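Local coordinates for TTHB210-like domain-containing protein (Thermus thermophilus, PDB 3VG8), which is of unknown function, but is controlled by a sigma-E/anti-sigma-E regulatory system and assembles into a novel homodecamer, at residues F[1-4]-F[5-9]. The protein carries 1 engineered substitution. Sequence-based numbering, arbitrary orientation.
Sequences MNVS and EALKG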
HETATM    1  N   MSE F   1     -39.830 -10.889  27.018  1.00 85.71           N
HETATM    2  CA  MSE F   1     -39.286 -10.504  25.683  1.00 85.47           C
HETATM    3  C   MSE F   1     -38.203  -9.428  25.817  1.00 80.73           C
HETATM    4  O   MSE F   1     -38.307  -8.522  26.648  1.00 81.81           O
HETATM    5  CB  MSE F   1     -40.419 -10.003  24.778  1.00 88.82           C
HETATM    6  CG  MSE F   1     -39.948  -9.474  23.429  1.00 98.41           C
HETATM    7 SE   MSE F   1     -41.383  -8.935  22.247  1.00109.69          SE
HETATM    8  CE  MSE F   1     -40.654  -9.580  20.570  1.00104.99           C
ATOM      9  N   ASN F   2     -37.164  -9.535  24.996  1.00 73.35           N
ATOM     10  CA  ASN F   2     -36.064  -8.579  25.034  1.00 67.23           C
ATOM     11  C   ASN F   2     -36.277  -7.403  24.078  1.00 61.91           C
ATOM     12  O   ASN F   2     -37.123  -7.449  23.176  1.00 53.45           O
ATOM     13  CB  ASN F   2     -34.745  -9.286  24.703  1.00 69.66           C
ATOM     14  CG  ASN F   2     -34.771  -9.959  23.343  1.00 74.47           C
ATOM     15  OD1 ASN F   2     -34.912  -9.299  22.317  1.00 77.70           O
ATOM     16  ND2 ASN F   2     -34.642 -11.281  23.332  1.00 74.49           N
ATOM     17  N   VAL F   3     -35.505  -6.344  24.291  1.00 52.95           N
ATOM     18  CA  VAL F   3     -35.608  -5.166  23.455  1.00 47.98           C
ATOM     19  C   VAL F   3     -35.156  -5.447  22.026  1.00 41.52           C
ATOM     20  O   VAL F   3     -35.768  -4.955  21.083  1.00 38.37           O
ATOM     21  CB  VAL F   3     -34.780  -3.998  24.042  1.00 48.27           C
ATOM     22  CG1 VAL F   3     -34.713  -2.852  23.046  1.00 49.06           C
ATOM     23  CG2 VAL F   3     -35.419  -3.519  25.331  1.00 50.16           C
ATOM     24  N   SER F   4     -34.100  -6.240  21.854  1.00 38.27           N
ATOM     25  CA  SER F   4     -33.622  -6.524  20.503  1.00 43.74           C
ATOM     26  C   SER F   4     -34.728  -7.073  19.614  1.00 45.73           C
ATOM     27  O   SER F   4     -34.931  -6.581  18.503  1.00 44.17           O
ATOM     28  CB  SER F   4     -32.453  -7.515  20.516  1.00 44.03           C
ATOM     29  OG  SER F   4     -32.115  -7.920  19.191  1.00 40.87           O
ATOM     30  N   GLU F   5     -35.441  -8.089  20.098  1.00 49.40           N
ATOM     31  CA  GLU F   5     -36.523  -8.698  19.316  1.00 54.88           C
ATOM     32  C   GLU F   5     -37.641  -7.708  19.023  1.00 51.46           C
ATOM     33  O   GLU F   5     -38.187  -7.694  17.922  1.00 51.43           O
ATOM     34  CB  GLU F   5     -37.088  -9.931  20.034  1.00 62.52           C
ATOM     35  CG  GLU F   5     -36.278 -11.206  19.812  1.00 66.29           C
ATOM     36  CD  GLU F   5     -36.258 -11.642  18.351  1.00 71.78           C
ATOM     37  OE1 GLU F   5     -37.349 -11.781  17.756  1.00 73.59           O
ATOM     38  OE2 GLU F   5     -35.156 -11.851  17.797  1.00 72.10           O
ATOM     39  N   ALA F   6     -37.977  -6.880  20.008  1.00 49.54           N
ATOM     40  CA  ALA F   6     -39.016  -5.874  19.822  1.00 49.85           C
ATOM     41  C   ALA F   6     -38.572  -4.900  18.715  1.00 52.15           C
ATOM     42  O   ALA F   6     -39.387  -4.432  17.915  1.00 50.31           O
ATOM     43  CB  ALA F   6     -39.255  -5.130  21.121  1.00 47.96           C
ATOM     44  N   LEU F   7     -37.278  -4.592  18.671  1.00 47.70           N
ATOM     45  CA  LEU F   7     -36.773  -3.706  17.632  1.00 47.52           C
ATOM     46  C   LEU F   7     -36.852  -4.427  16.289  1.00 42.85           C
ATOM     47  O   LEU F   7     -37.423  -3.913  15.327  1.00 42.54           O
ATOM     48  CB  LEU F   7     -35.320  -3.298  17.909  1.00 41.26           C
ATOM     49  CG  LEU F   7     -35.054  -2.173  18.909  1.00 50.22           C
ATOM     50  CD1 LEU F   7     -33.570  -1.802  18.860  1.00 46.72           C
ATOM     51  CD2 LEU F   7     -35.911  -0.949  18.565  1.00 51.34           C
ATOM     52  N   LYS F   8     -36.271  -5.616  16.231  1.00 40.86           N
ATOM     53  CA  LYS F   8     -36.277  -6.395  15.007  1.00 44.89           C
ATOM     54  C   LYS F   8     -37.694  -6.502  14.493  1.00 49.95           C
ATOM     55  O   LYS F   8     -37.944  -6.353  13.293  1.00 52.39           O
ATOM     56  CB  LYS F   8     -35.717  -7.790  15.264  1.00 46.82           C
ATOM     57  CG  LYS F   8     -34.218  -7.824  15.498  1.00 46.47           C
ATOM     58  CD  LYS F   8     -33.730  -9.264  15.465  1.00 55.06           C
ATOM     59  CE  LYS F   8     -32.226  -9.369  15.266  1.00 48.92           C
ATOM     60  NZ  LYS F   8     -31.856 -10.748  14.816  1.00 53.32           N
ATOM     61  N   GLY F   9     -38.624  -6.743  15.416  1.00 50.20           N
ATOM     62  CA  GLY F   9     -40.021  -6.863  15.051  1.00 50.06           C
ATOM     63  C   GLY F   9     -40.623  -5.621  14.420  1.00 51.55           C
ATOM     64  O   GLY F   9     -41.458  -5.734  13.526  1.00 56.39           O
TER
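Asn-2 caps the first turn of helix 3-10: its side-chain OD1 accepts the backbone N-H of Glu-5 at an OD1–N distance of 2.6 Å. The bond is nearly straight, 168° at the hydrogen, and the donor sits almost on the line of the amide C=O. A chi1 of 58°, which places CG between the backbone N and the carbonyl carbon, turns the amide back over the start of the helix and brings OD1 to the Glu-5 N-H. From Glu-5 the side chain stays close to the same amide, its CB 3.2 Å from Asn-2 OD1, but its carboxylate leads away, with the plane turned 81° from that of the amide. Behind the cap the helical i to i+4 pattern sets in. Ala-6 N gives a weak bond to Asn-2 O, whereas Leu-7 N to Val-3 O (2.9 Å) and Lys-8 N to Ser-4 O (2.8 Å) are firmer.

Packing around this turn is sparse and lies near the surface. The selenomethionine at Met-1 stretches out to its selenium and then bends there, bringing the methyl CE to 3.6 Å from Glu-5 CB; the two side chains cross at about a right angle. One turn apart on another face, Val-3 CG1 meets Leu-7 CG at 4.2 Å. Tyr-36 of the second subunit packs against Val-3, Ser-4 and Leu-7, so this face belongs to an intersubunit contact. The hydroxyl of Ser-4 is hydrogen-bonded to Gly-40 O of that subunit, and the Lys-8 side chain runs past this hydroxyl, CE lying 4.2 Å from Ser-4 OG, while Lys-8 also packs on Ala-39 of the same neighbour. The Asn-2 bond is an asparagine N-cap, here opening an amino-terminal helix that lies far from the centre of its own chain and docks on another copy of the protein.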